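Local structure of beta-galactosidase (4MAD) at residues V269-L272 against E273-L276; R333-F336 against E337-D341; S370-I374 against S375-K379. The protein probably hydrolyses terminal non-reducing beta-D-galactose residues from beta-D-galactosides, as a member of glycoside hydrolase family 35. All coordinates share one frame; numbering follows the deposited sequence.

From the N terminus the chain first builds a parallel eight-stranded barrel. Contact 1 lies on helix 265-276, the connection between barrel strands 244-249 and 281-284. Contact 2 follows on helix 327-339. Each is a local contact within unbroken chain, its two segments directly consecutive, so none closes a long loop; the three follow in series and none encloses or crosses another. Contacts 1 and 2 nevertheless touch, with centres 12 Å apart: apolar packing and polar side chains tie the two barrel helices together. Contact 3, at 370-379, lies on the opposite side of the chain's centre, its centre 55 Å from that of contact 1, where a short helical turn leads into an edge strand of a six-stranded antiparallel sheet.

Contact 1. Residues V269-L272 against E273-L276; sequences VETL and EEIL
L272 and L276, one helical turn apart, meet through both backbone and side chain. The amide N of L276 donates to O of L272 at 2.9 Å, arriving nearly along the C=O axis. CD1 of L272 lies 3.7 Å from CD1 of L276 where the two side chains cross obliquely. In L276, CG stands anti to its own carbonyl carbon (chi1 -59°), which brings it back to 3.2 Å from O of L272.

The other backbone pairs repeat the i to i+4 pattern with varying quality. E273 N reaches V269 O at 3.0 Å, with a straight N-H...O angle of 171°. The bond from E274 N to E270 O is longer, 3.3 Å, and its donor is tilted 30° from the carbonyl plane. I275 N to T271 O, 3.1 Å, is the fourth bond of the set. At the helix end, L276 O accepts from R32 NH1.

Two carboxylates find their partners beyond these residues. E273 OE1 probably forms a hydrogen bond with Y339 OH and makes a salt bridge with K277, while OE2 pairs with K338 NZ. E274 OE2 accepts from the backbone N of E228, and OE1 more weakly from that of A227, at the amino end of helix 227-237. With two lysines around it, E273 is probably ionised, so its polar grip supplements the apolar packing of L272 and L276 on V335 between neighbouring helices of the TIM barrel.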
loop_
_atom_site.group_PDB
_atom_site.type_symbol
_atom_site.label_atom_id
_atom_site.label_comp_id
_atom_site.label_asym_id
_atom_site.label_seq_id
_atom_site.Cartn_x
_atom_site.Cartn_y
_atom_site.Cartn_z
ATOM N N VAL A 269 -6.652 19.758 15.841
ATOM C CA VAL A 269 -7.812 20.174 16.641
ATOM C C VAL A 269 -8.537 21.333 15.973
ATOM O O VAL A 269 -9.719 21.388 15.920
ATOM C CB VAL A 269 -7.406 20.533 18.060
ATOM C CG1 VAL A 269 -8.391 21.404 18.716
ATOM C CG2 VAL A 269 -7.115 19.351 18.848
ATOM N N GLU A 270 -7.796 22.252 15.402
ATOM C CA GLU A 270 -8.456 23.412 14.905
ATOM C C GLU A 270 -9.417 23.043 13.786
ATOM O O GLU A 270 -10.503 23.534 13.700
ATOM C CB GLU A 270 -7.449 24.417 14.428
ATOM C CG GLU A 270 -8.049 25.541 13.714
ATOM C CD GLU A 270 -7.174 26.794 13.708
ATOM O OE1 GLU A 270 -6.031 26.713 14.038
ATOM O OE2 GLU A 270 -7.658 27.833 13.341
ATOM N N THR A 271 -8.952 22.196 12.904
ATOM C CA THR A 271 -9.797 21.722 11.825
ATOM C C THR A 271 -10.929 20.806 12.255
ATOM O O THR A 271 -11.967 20.862 11.721
ATOM C CB THR A 271 -9.035 21.130 10.625
ATOM O OG1 THR A 271 -8.220 22.124 10.036
ATOM C CG2 THR A 271 -9.971 20.643 9.621
ATOM N N LEU A 272 -10.673 19.971 13.238
ATOM C CA LEU A 272 -11.669 19.071 13.728
ATOM C C LEU A 272 -12.828 19.861 14.319
ATOM O O LEU A 272 -13.934 19.566 14.091
ATOM C CB LEU A 272 -11.080 18.165 14.795
ATOM C CG LEU A 272 -12.042 17.276 15.566
ATOM C CD1 LEU A 272 -12.756 16.460 14.629
ATOM C CD2 LEU A 272 -11.359 16.446 16.518
ATOM N N GLU A 273 -12.520 20.887 15.091
ATOM C CA GLU A 273 -13.539 21.742 15.684
ATOM C C GLU A 273 -14.350 22.401 14.591
ATOM O O GLU A 273 -15.530 22.503 14.681
ATOM C CB GLU A 273 -12.928 22.812 16.577
ATOM C CG GLU A 273 -12.416 22.316 17.864
ATOM C CD GLU A 273 -13.493 22.306 18.932
ATOM O OE1 GLU A 273 -14.638 22.560 18.601
ATOM O OE2 GLU A 273 -13.181 22.048 20.074
ATOM N N GLU A 274 -13.680 22.795 13.520
ATOM C CA GLU A 274 -14.352 23.439 12.421
ATOM C C GLU A 274 -15.377 22.471 11.881
ATOM O O GLU A 274 -16.415 22.852 11.505
ATOM C CB GLU A 274 -13.361 23.845 11.331
ATOM C CG GLU A 274 -13.740 25.024 10.528
ATOM C CD GLU A 274 -12.839 25.271 9.288
ATOM O OE1 GLU A 274 -11.836 24.574 9.104
ATOM O OE2 GLU A 274 -13.179 26.159 8.516
ATOM N N ILE A 275 -15.003 21.227 11.786
ATOM C CA ILE A 275 -15.899 20.243 11.263
ATOM C C ILE A 275 -17.071 20.021 12.192
ATOM O O ILE A 275 -18.174 20.002 11.777
ATOM C CB ILE A 275 -15.197 18.898 11.069
ATOM C CG1 ILE A 275 -14.178 19.012 9.949
ATOM C CG2 ILE A 275 -16.178 17.809 10.826
ATOM C CD1 ILE A 275 -13.357 17.803 9.709
ATOM N N LEU A 276 -16.767 19.806 13.445
ATOM C CA LEU A 276 -17.762 19.395 14.415
ATOM C C LEU A 276 -18.828 20.479 14.677
ATOM O O LEU A 276 -19.962 20.181 14.893
ATOM C CB LEU A 276 -17.086 18.892 15.686
ATOM C CG LEU A 276 -16.136 17.712 15.564
ATOM C CD1 LEU A 276 -15.488 17.399 16.871
ATOM C CD2 LEU A 276 -16.926 16.544 15.101
#

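Contact 2. Residues R333-F336 against E337-D341; sequences RKVF and EKYVD
The Y339 ring receives V335 O at its edge, near the ring plane, with CD2 3.3 Å from that oxygen. V335 CG1 comes to 4.0 Å from Y339 CE2, the two side chains running side by side and pointing the same way. The other flat groups are the R333 guanidinium and the E337 carboxylate. They meet obliquely, their planes 48° apart, in a long salt bridge of 3.5 Å between R333 NH1 and E337 OE2. E337 CG, anti to its carbonyl carbon, is folded back to 3.3 Å from R333 O before the chain extends. The remaining R333 nitrogens are engaged elsewhere: NE donates to A57 O and NH2 to P343 O. The F336 ring stacks edge-to-face with F60.

In the backbone, E337 N bonds R333 O in the i+4 manner. F336 O accepts twice, from Y339 N above its carbonyl plane and from V340 N at a C=O...N angle of 172°. The i+3 bonds, K338 N to V335 O (3.0 Å) and Y339 N to F336 O, mark the weakly bonded last part of helix 327-339, before V340 continues as loop. Touching both helix 265-276 and strand 34-38, this helix is placed consistently with the eighth helix, which closes a (beta/alpha)8 barrel.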
loop_
_atom_site.group_PDB
_atom_site.type_symbol
_atom_site.label_atom_id
_atom_site.label_comp_id
_atom_site.label_asym_id
_atom_site.label_seq_id
_atom_site.Cartn_x
_atom_site.Cartn_y
_atom_site.Cartn_z
ATOM N N ARG A 333 -9.302 13.011 21.638
ATOM C CA ARG A 333 -10.250 12.491 22.590
ATOM C C ARG A 333 -10.858 13.635 23.385
ATOM O O ARG A 333 -12.017 13.649 23.665
ATOM C CB ARG A 333 -9.608 11.513 23.516
ATOM C CG ARG A 333 -10.484 11.219 24.649
ATOM C CD ARG A 333 -10.073 10.099 25.414
ATOM N NE ARG A 333 -11.137 9.141 25.560
ATOM C CZ ARG A 333 -11.959 9.071 26.589
ATOM N NH1 ARG A 333 -11.841 9.878 27.580
ATOM N NH2 ARG A 333 -12.868 8.165 26.630
ATOM N N LYS A 334 -10.043 14.604 23.722
ATOM C CA LYS A 334 -10.496 15.757 24.479
ATOM C C LYS A 334 -11.525 16.583 23.708
ATOM O O LYS A 334 -12.454 17.072 24.263
ATOM C CB LYS A 334 -9.302 16.608 24.775
ATOM C CG LYS A 334 -9.553 17.708 25.695
ATOM C CD LYS A 334 -8.324 18.259 26.278
ATOM C CE LYS A 334 -8.691 19.505 26.972
ATOM N NZ LYS A 334 -7.609 20.135 27.693
ATOM N N VAL A 335 -11.301 16.762 22.421
ATOM C CA VAL A 335 -12.282 17.397 21.616
ATOM C C VAL A 335 -13.562 16.581 21.531
ATOM O O VAL A 335 -14.609 17.084 21.690
ATOM C CB VAL A 335 -11.795 17.669 20.220
ATOM C CG1 VAL A 335 -12.866 18.180 19.407
ATOM C CG2 VAL A 335 -10.659 18.619 20.225
ATOM N N PHE A 336 -13.430 15.296 21.359
ATOM C CA PHE A 336 -14.598 14.466 21.232
ATOM C C PHE A 336 -15.452 14.603 22.486
ATOM O O PHE A 336 -16.626 14.642 22.405
ATOM C CB PHE A 336 -14.241 13.003 21.006
ATOM C CG PHE A 336 -13.811 12.657 19.611
ATOM C CD1 PHE A 336 -13.876 13.536 18.568
ATOM C CD2 PHE A 336 -13.346 11.408 19.349
ATOM C CE1 PHE A 336 -13.492 13.149 17.327
ATOM C CE2 PHE A 336 -12.969 11.066 18.125
ATOM C CZ PHE A 336 -13.025 11.930 17.129
ATOM N N GLU A 337 -14.821 14.742 23.626
ATOM C CA GLU A 337 -15.518 14.842 24.881
ATOM C C GLU A 337 -16.430 16.068 24.956
ATOM O O GLU A 337 -17.395 16.033 25.613
ATOM C CB GLU A 337 -14.562 14.762 26.052
ATOM C CG GLU A 337 -13.974 13.435 26.253
ATOM C CD GLU A 337 -13.262 13.312 27.590
ATOM O OE1 GLU A 337 -12.228 13.935 27.761
ATOM O OE2 GLU A 337 -13.768 12.613 28.484
ATOM N N LYS A 338 -16.104 17.136 24.275
ATOM C CA LYS A 338 -16.993 18.277 24.161
ATOM C C LYS A 338 -18.294 17.985 23.439
ATOM O O LYS A 338 -19.231 18.677 23.607
ATOM C CB LYS A 338 -16.344 19.437 23.466
ATOM C CG LYS A 338 -15.226 19.986 24.149
ATOM C CD LYS A 338 -14.523 21.020 23.322
ATOM C CE LYS A 338 -15.394 22.136 22.882
ATOM N NZ LYS A 338 -14.611 23.221 22.175
ATOM N N TYR A 339 -18.279 16.998 22.572
ATOM C CA TYR A 339 -19.375 16.740 21.665
ATOM C C TYR A 339 -20.119 15.418 21.851
ATOM O O TYR A 339 -21.171 15.260 21.363
ATOM C CB TYR A 339 -18.928 16.907 20.235
ATOM C CG TYR A 339 -18.383 18.273 19.934
ATOM C CD1 TYR A 339 -19.212 19.316 19.657
ATOM C CD2 TYR A 339 -17.046 18.512 19.919
ATOM C CE1 TYR A 339 -18.735 20.523 19.383
ATOM C CE2 TYR A 339 -16.558 19.719 19.667
ATOM C CZ TYR A 339 -17.419 20.745 19.390
ATOM O OH TYR A 339 -16.963 21.997 19.132
ATOM N N VAL A 340 -19.543 14.481 22.552
ATOM C CA VAL A 340 -20.214 13.257 22.902
ATOM C C VAL A 340 -19.790 12.823 24.275
ATOM O O VAL A 340 -18.703 13.031 24.659
ATOM C CB VAL A 340 -19.975 12.106 21.894
ATOM C CG1 VAL A 340 -20.645 12.398 20.625
ATOM C CG2 VAL A 340 -18.563 11.905 21.656
ATOM N N ASP A 341 -20.687 12.225 25.024
ATOM C CA ASP A 341 -20.321 11.769 26.359
ATOM C C ASP A 341 -19.562 10.451 26.237
ATOM O O ASP A 341 -19.976 9.597 25.524
ATOM C CB ASP A 341 -21.551 11.653 27.256
ATOM C CG ASP A 341 -22.128 13.036 27.650
ATOM O OD1 ASP A 341 -21.449 14.053 27.532
ATOM O OD2 ASP A 341 -23.268 13.090 28.072
#

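Contact 3. Residues S370-I374 against S375-K379; sequences SLHRI and STPQK
H372 and P377 meet at about a right angle in an off-centre CH-pi contact. P377 CD lies 4.2 Å from the centroid of the H372 ring, 29° off the ring normal, and its nearest ring atom is NE2 at 3.8 Å. The imidazole gets there although its CB points away from the following residues: CG stands anti to the carbonyl carbon (chi1 -81°), and the ring end swings back towards the proline.

The backbone of 371-374 forms a single weakly bonded helical turn, with R373 N bonded to S370 O at 3.0 Å and I374 N to L371 O at 3.3 Å. Beyond it the chain straightens into strand 378-380, an outermost strand of a six-stranded antiparallel sheet, where Q378 pairs through its backbone with V490 of strand 488-493.

At the junction, S375 holds OG anti to its backbone N (chi1 -170°), a setting from which the hydroxyl bonds P492 O. I374 instead wedges CG1 between its backbone N and carbonyl carbon, and its side chain packs on L493 and L501. A bound 2-(2-methoxyethoxy)ethanol, probably from the crystallisation liquor, lies about 5 Å from the I374 side chain in a pocket lined also by H372, S375 and T376.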
loop_
_atom_site.group_PDB
_atom_site.type_symbol
_atom_site.label_atom_id
_atom_site.label_comp_id
_atom_site.label_asym_id
_atom_site.label_seq_id
_atom_site.Cartn_x
_atom_site.Cartn_y
_atom_site.Cartn_z
ATOM N N SER A 370 22.082 -17.046 -7.823
ATOM C CA SER A 370 21.003 -17.841 -7.281
ATOM C C SER A 370 19.765 -18.037 -8.162
ATOM O O SER A 370 18.750 -18.427 -7.703
ATOM C CB SER A 370 20.616 -17.249 -5.923
ATOM O OG SER A 370 21.741 -17.156 -5.105
ATOM N N LEU A 371 19.854 -17.751 -9.448
ATOM C CA LEU A 371 18.635 -17.572 -10.190
ATOM C C LEU A 371 17.662 -18.770 -10.214
ATOM O O LEU A 371 16.518 -18.613 -9.960
ATOM C CB LEU A 371 18.949 -17.060 -11.593
ATOM C CG LEU A 371 19.611 -15.688 -11.604
ATOM C CD1 LEU A 371 20.100 -15.290 -12.928
ATOM C CD2 LEU A 371 18.755 -14.613 -11.051
ATOM N N HIS A 372 18.132 -19.958 -10.461
ATOM C CA HIS A 372 17.251 -21.090 -10.475
ATOM C C HIS A 372 16.800 -21.565 -9.099
ATOM O O HIS A 372 16.004 -22.443 -8.961
ATOM C CB HIS A 372 17.868 -22.237 -11.194
ATOM C CG HIS A 372 17.746 -22.156 -12.670
ATOM N ND1 HIS A 372 18.289 -21.137 -13.411
ATOM C CD2 HIS A 372 17.194 -23.009 -13.551
ATOM C CE1 HIS A 372 18.054 -21.356 -14.688
ATOM N NE2 HIS A 372 17.423 -22.501 -14.799
ATOM N N ARG A 373 17.475 -21.069 -8.101
ATOM C CA ARG A 373 17.120 -21.313 -6.716
ATOM C C ARG A 373 15.843 -20.578 -6.298
ATOM O O ARG A 373 15.122 -20.971 -5.419
ATOM C CB ARG A 373 18.267 -21.003 -5.773
ATOM C CG ARG A 373 19.419 -21.981 -5.856
ATOM C CD ARG A 373 20.642 -21.576 -5.031
ATOM N NE ARG A 373 21.759 -22.455 -5.233
ATOM C CZ ARG A 373 22.977 -22.261 -4.806
ATOM N NH1 ARG A 373 23.287 -21.193 -4.157
ATOM N NH2 ARG A 373 23.896 -23.141 -5.053
ATOM N N ILE A 374 15.638 -19.445 -6.924
ATOM C CA ILE A 374 14.488 -18.646 -6.599
ATOM C C ILE A 374 13.668 -18.167 -7.810
ATOM O O ILE A 374 12.929 -17.264 -7.688
ATOM C CB ILE A 374 14.878 -17.488 -5.706
ATOM C CG1 ILE A 374 16.016 -16.728 -6.341
ATOM C CG2 ILE A 374 15.324 -18.019 -4.396
ATOM C CD1 ILE A 374 16.286 -15.446 -5.744
ATOM N N SER A 375 13.839 -18.781 -8.961
ATOM C CA SER A 375 13.080 -18.419 -10.109
ATOM C C SER A 375 13.041 -19.553 -11.109
ATOM O O SER A 375 13.694 -20.535 -10.946
ATOM C CB SER A 375 13.663 -17.156 -10.789
ATOM O OG SER A 375 12.839 -16.625 -11.782
ATOM N N THR A 376 12.240 -19.374 -12.137
ATOM C CA THR A 376 12.137 -20.289 -13.248
ATOM C C THR A 376 12.234 -19.436 -14.507
ATOM O O THR A 376 11.528 -18.526 -14.643
ATOM C CB THR A 376 10.832 -21.028 -13.193
ATOM O OG1 THR A 376 10.710 -21.625 -11.922
ATOM C CG2 THR A 376 10.789 -22.087 -14.219
ATOM N N PRO A 377 13.179 -19.712 -15.369
ATOM C CA PRO A 377 13.372 -18.845 -16.520
ATOM C C PRO A 377 12.227 -18.920 -17.520
ATOM O O PRO A 377 11.666 -19.944 -17.683
ATOM C CB PRO A 377 14.646 -19.383 -17.144
ATOM C CG PRO A 377 14.618 -20.755 -16.859
ATOM C CD PRO A 377 14.051 -20.880 -15.486
ATOM N N GLN A 378 11.923 -17.811 -18.162
ATOM C CA GLN A 378 10.970 -17.793 -19.238
ATOM C C GLN A 378 11.638 -17.111 -20.406
ATOM O O GLN A 378 12.541 -16.372 -20.229
ATOM C CB GLN A 378 9.691 -17.037 -18.857
ATOM C CG GLN A 378 8.745 -17.748 -17.851
ATOM C CD GLN A 378 7.529 -16.914 -17.426
ATOM O OE1 GLN A 378 7.346 -16.665 -16.280
ATOM N NE2 GLN A 378 6.730 -16.520 -18.342
ATOM N N LYS A 379 11.183 -17.407 -21.610
ATOM C CA LYS A 379 11.813 -16.895 -22.795
ATOM C C LYS A 379 10.841 -16.090 -23.642
ATOM O O LYS A 379 9.746 -16.432 -23.757
ATOM C CB LYS A 379 12.391 -18.053 -23.596
ATOM C CG LYS A 379 13.590 -18.638 -22.940
ATOM C CD LYS A 379 14.125 -19.807 -23.627
ATOM C CE LYS A 379 14.544 -19.522 -25.053
ATOM N NZ LYS A 379 15.927 -19.209 -25.244
#